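Local structure of putative uronate isomerase (Thermotoga maritima, 4NAR) at residues 300-314 with 370-382. The protein is of unproven function but probably belongs with the lactate racemases. Residues are numbered along the deposited sequence; the frame is centred on the assembly and turned at random.
Sequences KGGQIIIYAPHIKRF and EFEFDVILATSIP
Ile-306 packs tightly across this contact: its CD1 lies 3.6 Å from Val-375 CG1 and also touches Leu-377 CD2, whose side chain runs beside it in the same direction. Further along this face, Ile-304 CD1 reaches the Phe-373 ring off-centre, 4.2 Å from the centroid, a CH-pi contact. Phe-373 leaves its strand on the face of Ile-304, and chi1 of 52° sets CG between the backbone N and the carbonyl carbon, with Val-375 CG2 at the ring edge. On the reverse face Ile-305 and Ile-376 lie side by side, while Ile-376 CD1 extends to the carbon chain and NE2 of Gln-303.

Between these two layers of side chains, strands 302-308 and 373-379 run parallel, their axes inclined by 20°. The ladder zigzags as parallel pairing requires: Ile-304 N donates to Asp-374 O, and Ile-304 O accepts from Ile-376 N. These are neighbouring inner strands of a five-stranded parallel sheet in the C-terminal half of the chain; strand 268-274 flanks 302-308 on its other side. The 55 intervening residues are mostly helical, consistent with a beta-alpha-beta crossover.

At the C-terminal end of the pair, the type I turn from Ala-308 to Ile-311 brings Ile-311 O to Ser-380, whose N and OG both donate to it, OG at 2.7 Å from well above the carbonyl plane. Thr-379 OG1 accepts from Ile-381 N at 2.9 Å, an ST turn. Ile-381 CD1 then lies over one face of the Phe-314 ring, beside helix 282-285. Pro-309, Ser-380 and Lys-312 face solvent here.

The N-terminal end is looser: Gly-301 N bonds Glu-372 O at 2.8 Å, tilted 26° from the carbonyl plane. Exposed Lys-300 crosses partly exposed Glu-372 at about a right angle, its NZ salt-bridged to OE2.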
ATOM      1  N   LYS A 300     -22.576   9.896 -11.809  1.00 36.03           N
ATOM      2  CA  LYS A 300     -23.276  10.328 -10.592  1.00 39.51           C
ATOM      3  C   LYS A 300     -24.393   9.306 -10.292  1.00 38.97           C
ATOM      4  O   LYS A 300     -25.174   8.946 -11.181  1.00 34.53           O
ATOM      5  CB  LYS A 300     -23.807  11.766 -10.751  1.00 44.11           C
ATOM      6  CG  LYS A 300     -25.004  12.149  -9.856  1.00 58.82           C
ATOM      7  CD  LYS A 300     -24.638  12.410  -8.376  1.00 67.41           C
ATOM      8  CE  LYS A 300     -24.706  13.905  -8.019  1.00 69.50           C
ATOM      9  NZ  LYS A 300     -23.550  14.690  -8.565  1.00 67.14           N
ATOM     10  N   GLY A 301     -24.426   8.795  -9.062  1.00 34.58           N
ATOM     11  CA  GLY A 301     -25.342   7.725  -8.702  1.00 28.49           C
ATOM     12  C   GLY A 301     -24.829   6.348  -9.109  1.00 34.13           C
ATOM     13  O   GLY A 301     -25.529   5.338  -8.955  1.00 35.92           O
ATOM     14  N   GLY A 302     -23.606   6.300  -9.637  1.00 29.95           N
ATOM     15  CA  GLY A 302     -23.019   5.034 -10.037  1.00 24.95           C
ATOM     16  C   GLY A 302     -22.767   4.133  -8.844  1.00 26.54           C
ATOM     17  O   GLY A 302     -22.610   4.599  -7.710  1.00 34.07           O
ATOM     18  N   GLN A 303     -22.725   2.834  -9.098  1.00 22.66           N
ATOM     19  CA  GLN A 303     -22.510   1.871  -8.037  1.00 27.83           C
ATOM     20  C   GLN A 303     -21.144   1.224  -8.156  1.00 29.89           C
ATOM     21  O   GLN A 303     -20.811   0.646  -9.205  1.00 24.16           O
ATOM     22  CB  GLN A 303     -23.555   0.767  -8.092  1.00 29.56           C
ATOM     23  CG  GLN A 303     -24.958   1.194  -7.713  1.00 36.91           C
ATOM     24  CD  GLN A 303     -25.965   0.090  -7.980  1.00 34.29           C
ATOM     25  OE1 GLN A 303     -25.999  -0.478  -9.074  1.00 45.97           O
ATOM     26  NE2 GLN A 303     -26.774  -0.234  -6.979  1.00 29.01           N
ATOM     27  N   ILE A 304     -20.362   1.321  -7.080  1.00 23.58           N
ATOM     28  CA  ILE A 304     -19.187   0.480  -6.932  1.00 20.73           C
ATOM     29  C   ILE A 304     -19.517  -0.686  -5.998  1.00 19.91           C
ATOM     30  O   ILE A 304     -19.894  -0.480  -4.836  1.00 19.45           O
ATOM     31  CB  ILE A 304     -17.981   1.252  -6.388  1.00 19.35           C
ATOM     32  CG1 ILE A 304     -17.726   2.487  -7.244  1.00 24.91           C
ATOM     33  CG2 ILE A 304     -16.753   0.354  -6.390  1.00 19.83           C
ATOM     34  CD1 ILE A 304     -16.463   3.232  -6.879  1.00 20.66           C
ATOM     35  N   ILE A 305     -19.379  -1.901  -6.522  1.00 16.55           N
ATOM     36  CA  ILE A 305     -19.641  -3.120  -5.774  1.00 20.04           C
ATOM     37  C   ILE A 305     -18.347  -3.877  -5.522  1.00 22.94           C
ATOM     38  O   ILE A 305     -17.708  -4.390  -6.452  1.00 28.75           O
ATOM     39  CB  ILE A 305     -20.612  -4.044  -6.542  1.00 25.02           C
ATOM     40  CG1 ILE A 305     -21.965  -3.354  -6.711  1.00 24.78           C
ATOM     41  CG2 ILE A 305     -20.756  -5.390  -5.837  1.00 20.57           C
ATOM     42  CD1 ILE A 305     -22.717  -3.799  -7.955  1.00 21.64           C
ATOM     43  N   ILE A 306     -17.970  -3.962  -4.256  1.00 24.11           N
ATOM     44  CA  ILE A 306     -16.763  -4.656  -3.861  1.00 23.88           C
ATOM     45  C   ILE A 306     -17.126  -6.116  -3.591  1.00 22.08           C
ATOM     46  O   ILE A 306     -17.654  -6.475  -2.523  1.00 21.05           O
ATOM     47  CB  ILE A 306     -16.145  -3.976  -2.627  1.00 27.62           C
ATOM     48  CG1 ILE A 306     -15.666  -2.579  -3.022  1.00 30.27           C
ATOM     49  CG2 ILE A 306     -14.995  -4.814  -2.041  1.00 17.45           C
ATOM     50  CD1 ILE A 306     -15.759  -1.581  -1.894  1.00 44.94           C
ATOM     51  N   TYR A 307     -16.867  -6.961  -4.580  1.00 22.78           N
ATOM     52  CA  TYR A 307     -17.291  -8.344  -4.490  1.00 22.09           C
ATOM     53  C   TYR A 307     -16.152  -9.167  -3.904  1.00 24.72           C
ATOM     54  O   TYR A 307     -15.101  -9.334  -4.537  1.00 23.56           O
ATOM     55  CB  TYR A 307     -17.736  -8.838  -5.870  1.00 23.91           C
ATOM     56  CG  TYR A 307     -18.042 -10.316  -5.975  1.00 24.77           C
ATOM     57  CD1 TYR A 307     -18.937 -10.949  -5.104  1.00 28.04           C
ATOM     58  CD2 TYR A 307     -17.460 -11.076  -6.978  1.00 25.38           C
ATOM     59  CE1 TYR A 307     -19.219 -12.329  -5.229  1.00 31.57           C
ATOM     60  CE2 TYR A 307     -17.732 -12.434  -7.115  1.00 28.89           C
ATOM     61  CZ  TYR A 307     -18.604 -13.059  -6.247  1.00 32.18           C
ATOM     62  OH  TYR A 307     -18.843 -14.407  -6.427  1.00 24.96           O
ATOM     63  N   ALA A 308     -16.367  -9.644  -2.675  1.00 26.43           N
ATOM     64  CA  ALA A 308     -15.352 -10.331  -1.889  1.00 22.27           C
ATOM     65  C   ALA A 308     -16.029 -11.196  -0.827  1.00 29.05           C
ATOM     66  O   ALA A 308     -16.037 -10.841   0.365  1.00 35.36           O
ATOM     67  CB  ALA A 308     -14.429  -9.315  -1.242  1.00 16.86           C
ATOM     68  N   PRO A 309     -16.591 -12.344  -1.254  1.00 29.08           N
ATOM     69  CA  PRO A 309     -17.389 -13.223  -0.384  1.00 28.29           C
ATOM     70  C   PRO A 309     -16.662 -13.698   0.868  1.00 37.67           C
ATOM     71  O   PRO A 309     -17.316 -14.108   1.833  1.00 52.04           O
ATOM     72  CB  PRO A 309     -17.698 -14.437  -1.282  1.00 28.39           C
ATOM     73  CG  PRO A 309     -16.660 -14.387  -2.394  1.00 31.24           C
ATOM     74  CD  PRO A 309     -16.428 -12.905  -2.610  1.00 33.55           C
ATOM     75  N   HIS A 310     -15.335 -13.671   0.845  1.00 35.31           N
ATOM     76  CA  HIS A 310     -14.536 -14.223   1.936  1.00 38.72           C
ATOM     77  C   HIS A 310     -14.318 -13.220   3.079  1.00 33.36           C
ATOM     78  O   HIS A 310     -13.978 -13.604   4.195  1.00 31.25           O
ATOM     79  CB  HIS A 310     -13.181 -14.692   1.387  1.00 46.02           C
ATOM     80  CG  HIS A 310     -12.483 -13.663   0.548  1.00 59.76           C
ATOM     81  ND1 HIS A 310     -12.913 -13.316  -0.727  1.00 58.08           N
ATOM     82  CD2 HIS A 310     -11.392 -12.889   0.787  1.00 65.77           C
ATOM     83  CE1 HIS A 310     -12.115 -12.397  -1.226  1.00 64.75           C
ATOM     84  NE2 HIS A 310     -11.180 -12.110  -0.326  1.00 62.93           N
ATOM     85  N   ILE A 311     -14.500 -11.937   2.796  1.00 28.71           N
ATOM     86  CA  ILE A 311     -14.176 -10.906   3.775  1.00 27.33           C
ATOM     87  C   ILE A 311     -15.246 -10.809   4.866  1.00 34.36           C
ATOM     88  O   ILE A 311     -16.455 -10.835   4.573  1.00 35.93           O
ATOM     89  CB  ILE A 311     -13.971  -9.535   3.096  1.00 24.42           C
ATOM     90  CG1 ILE A 311     -12.694  -9.560   2.247  1.00 23.61           C
ATOM     91  CG2 ILE A 311     -13.902  -8.394   4.132  1.00 22.90           C
ATOM     92  CD1 ILE A 311     -12.393  -8.233   1.570  1.00 17.69           C
ATOM     93  N   LYS A 312     -14.793 -10.697   6.116  1.00 29.86           N
ATOM     94  CA  LYS A 312     -15.712 -10.619   7.251  1.00 34.65           C
ATOM     95  C   LYS A 312     -15.306  -9.571   8.303  1.00 26.30           C
ATOM     96  O   LYS A 312     -15.881  -9.527   9.395  1.00 29.29           O
ATOM     97  CB  LYS A 312     -15.908 -12.014   7.883  1.00 34.14           C
ATOM     98  CG  LYS A 312     -14.637 -12.857   7.950  1.00 35.91           C
ATOM     99  CD  LYS A 312     -14.917 -14.278   8.475  1.00 50.39           C
ATOM    100  CE  LYS A 312     -13.611 -15.064   8.731  1.00 58.04           C
ATOM    101  NZ  LYS A 312     -13.360 -15.344  10.190  1.00 59.33           N
ATOM    102  N   ARG A 313     -14.333  -8.722   7.969  1.00 22.47           N
ATOM    103  CA  ARG A 313     -13.884  -7.670   8.891  1.00 26.88           C
ATOM    104  C   ARG A 313     -13.414  -6.407   8.148  1.00 22.40           C
ATOM    105  O   ARG A 313     -13.186  -6.430   6.934  1.00 25.15           O
ATOM    106  CB  ARG A 313     -12.761  -8.193   9.787  1.00 28.20           C
ATOM    107  CG  ARG A 313     -11.407  -8.138   9.091  1.00 43.06           C
ATOM    108  CD  ARG A 313     -10.429  -9.091   9.739  1.00 51.80           C
ATOM    109  NE  ARG A 313      -9.090  -9.001   9.155  1.00 52.67           N
ATOM    110  CZ  ARG A 313      -8.414 -10.037   8.650  1.00 47.72           C
ATOM    111  NH1 ARG A 313      -8.966 -11.249   8.636  1.00 45.14           N
ATOM    112  NH2 ARG A 313      -7.188  -9.856   8.152  1.00 39.47           N
ATOM    113  N   PHE A 314     -13.278  -5.303   8.875  1.00 22.24           N
ATOM    114  CA  PHE A 314     -12.832  -4.058   8.269  1.00 24.59           C
ATOM    115  C   PHE A 314     -11.322  -3.890   8.406  1.00 27.18           C
ATOM    116  O   PHE A 314     -10.650  -3.421   7.472  1.00 24.79           O
ATOM    117  CB  PHE A 314     -13.562  -2.864   8.884  1.00 24.07           C
ATOM    118  CG  PHE A 314     -15.035  -2.876   8.628  1.00 21.34           C
ATOM    119  CD1 PHE A 314     -15.560  -2.272   7.481  1.00 21.38           C
ATOM    120  CD2 PHE A 314     -15.900  -3.527   9.511  1.00 21.22           C
ATOM    121  CE1 PHE A 314     -16.934  -2.309   7.224  1.00 24.91           C
ATOM    122  CE2 PHE A 314     -17.274  -3.560   9.275  1.00 21.91           C
ATOM    123  CZ  PHE A 314     -17.793  -2.952   8.127  1.00 28.35           C
ATOM    124  N   GLU A 370     -24.950  13.902   0.857  1.00 31.69           N
ATOM    125  CA  GLU A 370     -25.275  13.388  -0.463  1.00 35.56           C
ATOM    126  C   GLU A 370     -23.951  12.925  -1.037  1.00 37.60           C
ATOM    127  O   GLU A 370     -22.917  13.527  -0.740  1.00 36.20           O
ATOM    128  CB  GLU A 370     -25.874  14.483  -1.353  1.00 38.30           C
ATOM    129  CG  GLU A 370     -27.180  15.090  -0.825  1.00 53.16           C
ATOM    130  CD  GLU A 370     -27.818  16.051  -1.830  1.00 66.59           C
ATOM    131  OE1 GLU A 370     -27.313  16.136  -2.975  1.00 75.21           O
ATOM    132  OE2 GLU A 370     -28.819  16.718  -1.480  1.00 64.82           O
ATOM    133  N   PHE A 371     -23.968  11.869  -1.851  1.00 41.27           N
ATOM    134  CA  PHE A 371     -22.724  11.280  -2.350  1.00 30.97           C
ATOM    135  C   PHE A 371     -22.707  11.177  -3.864  1.00 28.07           C
ATOM    136  O   PHE A 371     -23.741  10.912  -4.484  1.00 27.81           O
ATOM    137  CB  PHE A 371     -22.501   9.887  -1.741  1.00 19.26           C
ATOM    138  CG  PHE A 371     -22.270   9.906  -0.254  1.00 23.16           C
ATOM    139  CD1 PHE A 371     -23.305   9.623   0.636  1.00 24.08           C
ATOM    140  CD2 PHE A 371     -21.019  10.231   0.264  1.00 28.96           C
ATOM    141  CE1 PHE A 371     -23.089   9.651   2.025  1.00 20.34           C
ATOM    142  CE2 PHE A 371     -20.794  10.270   1.655  1.00 25.39           C
ATOM    143  CZ  PHE A 371     -21.829   9.977   2.533  1.00 18.73           C
ATOM    144  N   GLU A 372     -21.530  11.355  -4.455  1.00 25.97           N
ATOM    145  CA  GLU A 372     -21.390  11.227  -5.898  1.00 22.98           C
ATOM    146  C   GLU A 372     -21.683   9.807  -6.406  1.00 25.45           C
ATOM    147  O   GLU A 372     -22.236   9.639  -7.496  1.00 27.24           O
ATOM    148  CB  GLU A 372     -20.009  11.694  -6.349  1.00 30.86           C
ATOM    149  CG  GLU A 372     -19.949  13.191  -6.682  1.00 47.36           C
ATOM    150  CD  GLU A 372     -20.537  13.503  -8.054  1.00 52.22           C
ATOM    151  OE1 GLU A 372     -20.422  12.645  -8.965  1.00 50.47           O
ATOM    152  OE2 GLU A 372     -21.108  14.604  -8.225  1.00 58.18           O
ATOM    153  N   PHE A 373     -21.311   8.793  -5.624  1.00 23.85           N
ATOM    154  CA  PHE A 373     -21.598   7.408  -6.002  1.00 24.86           C
ATOM    155  C   PHE A 373     -21.902   6.538  -4.783  1.00 18.39           C
ATOM    156  O   PHE A 373     -21.683   6.957  -3.648  1.00 23.02           O
ATOM    157  CB  PHE A 373     -20.464   6.808  -6.860  1.00 25.76           C
ATOM    158  CG  PHE A 373     -19.088   6.944  -6.251  1.00 27.60           C
ATOM    159  CD1 PHE A 373     -18.213   7.936  -6.699  1.00 25.22           C
ATOM    160  CD2 PHE A 373     -18.668   6.086  -5.233  1.00 23.60           C
ATOM    161  CE1 PHE A 373     -16.946   8.076  -6.147  1.00 25.49           C
ATOM    162  CE2 PHE A 373     -17.392   6.220  -4.665  1.00 25.83           C
ATOM    163  CZ  PHE A 373     -16.530   7.217  -5.130  1.00 31.77           C
ATOM    164  N   ASP A 374     -22.409   5.332  -5.016  1.00 22.67           N
ATOM    165  CA  ASP A 374     -22.681   4.388  -3.926  1.00 24.81           C
ATOM    166  C   ASP A 374     -21.567   3.328  -3.841  1.00 22.91           C
ATOM    167  O   ASP A 374     -21.004   2.930  -4.857  1.00 31.25           O
ATOM    168  CB  ASP A 374     -24.036   3.708  -4.132  1.00 24.58           C
ATOM    169  CG  ASP A 374     -24.592   3.072  -2.848  1.00 40.75           C
ATOM    170  OD1 ASP A 374     -25.753   2.592  -2.872  1.00 49.14           O
ATOM    171  OD2 ASP A 374     -23.880   3.051  -1.814  1.00 42.43           O
ATOM    172  N   VAL A 375     -21.237   2.901  -2.629  1.00 23.32           N
ATOM    173  CA  VAL A 375     -20.248   1.839  -2.418  1.00 26.25           C
ATOM    174  C   VAL A 375     -20.916   0.659  -1.735  1.00 22.87           C
ATOM    175  O   VAL A 375     -21.459   0.789  -0.625  1.00 29.78           O
ATOM    176  CB  VAL A 375     -19.081   2.292  -1.502  1.00 23.97           C
ATOM    177  CG1 VAL A 375     -18.109   1.125  -1.272  1.00 18.24           C
ATOM    178  CG2 VAL A 375     -18.382   3.517  -2.085  1.00 17.76           C
ATOM    179  N   ILE A 376     -20.881  -0.495  -2.384  1.00 22.70           N
ATOM    180  CA  ILE A 376     -21.605  -1.648  -1.870  1.00 20.78           C
ATOM    181  C   ILE A 376     -20.646  -2.775  -1.516  1.00 25.53           C
ATOM    182  O   ILE A 376     -19.734  -3.097  -2.281  1.00 23.27           O
ATOM    183  CB  ILE A 376     -22.665  -2.115  -2.884  1.00 27.00           C
ATOM    184  CG1 ILE A 376     -23.709  -1.005  -3.069  1.00 32.40           C
ATOM    185  CG2 ILE A 376     -23.335  -3.427  -2.442  1.00 23.06           C
ATOM    186  CD1 ILE A 376     -24.064  -0.732  -4.534  1.00 37.56           C
ATOM    187  N   LEU A 377     -20.845  -3.353  -0.335  1.00 27.29           N
ATOM    188  CA  LEU A 377     -20.063  -4.491   0.105  1.00 18.93           C
ATOM    189  C   LEU A 377     -20.806  -5.786  -0.234  1.00 23.26           C
ATOM    190  O   LEU A 377     -21.891  -6.059   0.311  1.00 26.39           O
ATOM    191  CB  LEU A 377     -19.806  -4.423   1.611  1.00 17.98           C
ATOM    192  CG  LEU A 377     -18.841  -3.351   2.135  1.00 28.01           C
ATOM    193  CD1 LEU A 377     -18.346  -3.670   3.575  1.00 15.31           C
ATOM    194  CD2 LEU A 377     -17.668  -3.168   1.179  1.00 18.80           C
ATOM    195  N   ALA A 378     -20.236  -6.571  -1.147  1.00 24.07           N
ATOM    196  CA  ALA A 378     -20.746  -7.914  -1.431  1.00 24.56           C
ATOM    197  C   ALA A 378     -19.788  -8.942  -0.823  1.00 24.73           C
ATOM    198  O   ALA A 378     -18.992  -9.573  -1.526  1.00 19.95           O
ATOM    199  CB  ALA A 378     -20.909  -8.134  -2.934  1.00 21.80           C
ATOM    200  N   THR A 379     -19.865  -9.078   0.499  1.00 24.10           N
ATOM    201  CA  THR A 379     -18.909  -9.852   1.277  1.00 16.69           C
ATOM    202  C   THR A 379     -19.676 -10.684   2.307  1.00 25.39           C
ATOM    203  O   THR A 379     -20.909 -10.730   2.271  1.00 23.99           O
ATOM    204  CB  THR A 379     -17.903  -8.915   2.008  1.00 28.75           C
ATOM    205  OG1 THR A 379     -18.462  -8.453   3.244  1.00 32.18           O
ATOM    206  CG2 THR A 379     -17.542  -7.697   1.157  1.00 24.77           C
ATOM    207  N   SER A 380     -18.971 -11.345   3.224  1.00 22.27           N
ATOM    208  CA  SER A 380     -19.681 -12.087   4.266  1.00 32.46           C
ATOM    209  C   SER A 380     -19.908 -11.238   5.519  1.00 33.14           C
ATOM    210  O   SER A 380     -20.280 -11.753   6.581  1.00 36.89           O
ATOM    211  CB  SER A 380     -19.022 -13.439   4.589  1.00 25.88           C
ATOM    212  OG  SER A 380     -17.651 -13.282   4.860  1.00 43.69           O
ATOM    213  N   ILE A 381     -19.698  -9.931   5.375  1.00 26.08           N
ATOM    214  CA  ILE A 381     -20.166  -8.967   6.366  1.00 25.11           C
ATOM    215  C   ILE A 381     -21.687  -8.819   6.189  1.00 26.67           C
ATOM    216  O   ILE A 381     -22.166  -8.566   5.066  1.00 28.47           O
ATOM    217  CB  ILE A 381     -19.444  -7.613   6.194  1.00 29.59           C
ATOM    218  CG1 ILE A 381     -17.938  -7.812   6.416  1.00 28.16           C
ATOM    219  CG2 ILE A 381     -20.031  -6.546   7.137  1.00 25.71           C
ATOM    220  CD1 ILE A 381     -17.083  -6.654   6.007  1.00 23.90           C
ATOM    221  N   PRO A 382     -22.460  -9.015   7.278  1.00 27.37           N
ATOM    222  CA  PRO A 382     -23.923  -8.997   7.112  1.00 28.82           C
ATOM    223  C   PRO A 382     -24.454  -7.639   6.667  1.00 30.92           C
ATOM    224  O   PRO A 382     -23.835  -6.588   6.937  1.00 25.50           O
ATOM    225  CB  PRO A 382     -24.449  -9.342   8.513  1.00 21.95           C
ATOM    226  CG  PRO A 382     -23.360 -10.161   9.116  1.00 25.70           C
ATOM    227  CD  PRO A 382     -22.066  -9.535   8.599  1.00 22.13           C
TER